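Local coordinates for oxidoreductase (Azotobacter vinelandii, PDB 7D5M) that binds NAD+ in a Rossmann fold as an inositol dehydrogenase homolog of the Gfo/Idh/MocA family, and probably catalyses NAD-dependent oxidation of a polyol or sugar, at the interface of chains A and B. Sequence-based numbering; all coordinates share one arbitrary frame. Chains: chain A/B, Oxidoreductase.

The interface of chains A and B. Residues chain A 25, 28, 144, 329-330; chain B 320-321, 325, 327.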
# COMPACT_ATOMS: atom_id res chain seq x y z
N ILE A 25 -1.28 -4.50 -29.85
CA ILE A 25 -2.70 -4.34 -29.41
C ILE A 25 -3.63 -5.31 -30.14
O ILE A 25 -4.79 -5.41 -29.72
CB ILE A 25 -3.16 -2.87 -29.53
CG1 ILE A 25 -4.15 -2.49 -28.43
CG2 ILE A 25 -3.71 -2.56 -30.92
CD1 ILE A 25 -3.64 -2.70 -27.02
N ILE A 28 -5.62 -8.09 -27.80
CA ILE A 28 -6.70 -7.68 -26.85
C ILE A 28 -7.97 -7.34 -27.65
O ILE A 28 -9.07 -7.66 -27.16
CB ILE A 28 -6.26 -6.57 -25.88
CG1 ILE A 28 -7.35 -6.36 -24.82
CG2 ILE A 28 -5.91 -5.27 -26.59
CD1 ILE A 28 -6.87 -5.66 -23.58
N TYR A 144 -9.96 1.47 -20.84
CA TYR A 144 -9.98 1.57 -19.35
C TYR A 144 -11.39 1.92 -18.88
O TYR A 144 -11.75 1.61 -17.74
CB TYR A 144 -8.94 2.58 -18.87
CG TYR A 144 -7.55 2.23 -19.33
CD1 TYR A 144 -6.83 1.21 -18.71
CD2 TYR A 144 -7.00 2.83 -20.45
CE1 TYR A 144 -5.57 0.85 -19.15
CE2 TYR A 144 -5.74 2.47 -20.91
CZ TYR A 144 -5.03 1.47 -20.26
OH TYR A 144 -3.80 1.10 -20.70
N LEU A 329 -7.71 -5.79 -17.43
CA LEU A 329 -8.01 -4.91 -18.59
C LEU A 329 -8.73 -5.71 -19.69
O LEU A 329 -9.46 -5.09 -20.47
CB LEU A 329 -6.70 -4.30 -19.09
CG LEU A 329 -6.84 -3.29 -20.24
CD1 LEU A 329 -7.70 -2.11 -19.84
CD2 LEU A 329 -5.47 -2.80 -20.69
N PHE A 330 -8.58 -7.03 -19.75
CA PHE A 330 -9.30 -7.84 -20.78
C PHE A 330 -10.81 -7.79 -20.52
O PHE A 330 -11.58 -7.73 -21.49
CB PHE A 330 -8.75 -9.27 -20.87
CG PHE A 330 -7.41 -9.33 -21.55
CD1 PHE A 330 -7.31 -9.47 -22.93
CD2 PHE A 330 -6.24 -9.22 -20.81
CE1 PHE A 330 -6.07 -9.52 -23.55
CE2 PHE A 330 -5.00 -9.27 -21.44
CZ PHE A 330 -4.92 -9.40 -22.81
N ARG B 320 -0.13 -11.82 -22.32
CA ARG B 320 -1.11 -11.54 -23.40
C ARG B 320 -1.12 -10.04 -23.72
O ARG B 320 -1.65 -9.65 -24.78
CB ARG B 320 -2.50 -12.02 -22.98
CG ARG B 320 -2.58 -13.53 -22.81
CD ARG B 320 -3.70 -13.97 -21.89
NE ARG B 320 -3.60 -15.39 -21.64
CZ ARG B 320 -4.11 -16.35 -22.41
NH1 ARG B 320 -4.82 -16.04 -23.48
NH2 ARG B 320 -3.94 -17.62 -22.10
N ILE B 321 -0.53 -9.23 -22.84
CA ILE B 321 -0.35 -7.78 -23.09
C ILE B 321 0.87 -7.30 -22.30
O ILE B 321 1.27 -7.99 -21.35
CB ILE B 321 -1.64 -7.02 -22.74
CG1 ILE B 321 -1.63 -5.59 -23.29
CG2 ILE B 321 -1.89 -7.09 -21.24
CD1 ILE B 321 -2.98 -4.92 -23.34
N HIS B 325 -0.12 -3.21 -17.86
CA HIS B 325 -1.56 -3.49 -18.09
C HIS B 325 -1.94 -4.65 -17.17
O HIS B 325 -1.32 -5.70 -17.24
CB HIS B 325 -1.85 -3.86 -19.55
CG HIS B 325 -1.39 -2.86 -20.56
ND1 HIS B 325 -0.12 -2.90 -21.11
CD2 HIS B 325 -2.04 -1.84 -21.16
CE1 HIS B 325 -0.00 -1.91 -21.98
NE2 HIS B 325 -1.17 -1.27 -22.05
N GLU B 327 -3.38 -7.94 -15.93
CA GLU B 327 -4.07 -9.21 -16.19
C GLU B 327 -4.81 -9.62 -14.91
O GLU B 327 -4.58 -9.01 -13.83
CB GLU B 327 -3.09 -10.26 -16.70
CG GLU B 327 -2.58 -9.94 -18.09
CD GLU B 327 -1.76 -11.02 -18.76
OE1 GLU B 327 -1.60 -12.12 -18.17
OE2 GLU B 327 -1.30 -10.77 -19.90
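A:Phe330 pushes the far rim of its ring against the loop of chain B that carries B:Arg320 and B:Ile321. Its CZ meets the beta-carbon CB of B:Arg320 at 3.6 Å, with the backbone carbonyl carbon of that arginine lying in the ring plane at the same edge. The neighbouring CE2 touches the CG2 methyl of B:Ile321 at 3.8 Å, the two side chains running antiparallel past one another. The guanidinium of B:Arg320 points away from the ring on a chain extended from CG to NE, and here the CB end makes the contact. With CG1 of B:Ile321 anti to the backbone N (chi1 -166°), its CD1 methyl reaches the CD1 of A:Ile28 at 4.0 Å, with A:Ile25 slightly farther off. Beside this, CD2 of B:His325 packs on the CD2 methyl of A:Leu329 at 3.6 Å. The same imidazole carbon also meets the phenol OH of A:Tyr144 at 3.5 Å; methyl and hydroxyl sit on opposite sides of the imidazole plane, and the tyrosine side chain lies roughly perpendicular to that of the histidine.

Behind the first shell, A:Ile28 lays its CD1 over one face of the A:Phe330 ring, 3.8 Å above the plane and offset toward the rim, while CD1 of B:Ile321 covers a face of the B:His325 imidazole toward its rim. The loop is braced by B:Glu327, whose carboxylate OE2 accepts the backbone N of B:Arg320 at 2.9 Å through its syn lone pair. An alanine in place of A:Phe330 would probably leave B:Ile321 CG2 and the root of B:Arg320 without their aromatic partner and the CD1 of A:Ile28 without the face it rests on.

The patch is a largely apolar part of a two-fold interface in the four-chain deposited assembly, which may or may not be the form in solution. Because A:Ile25 also belongs to the NAD+ site, packing here may steady the start of helix 26-34 beside the cofactor.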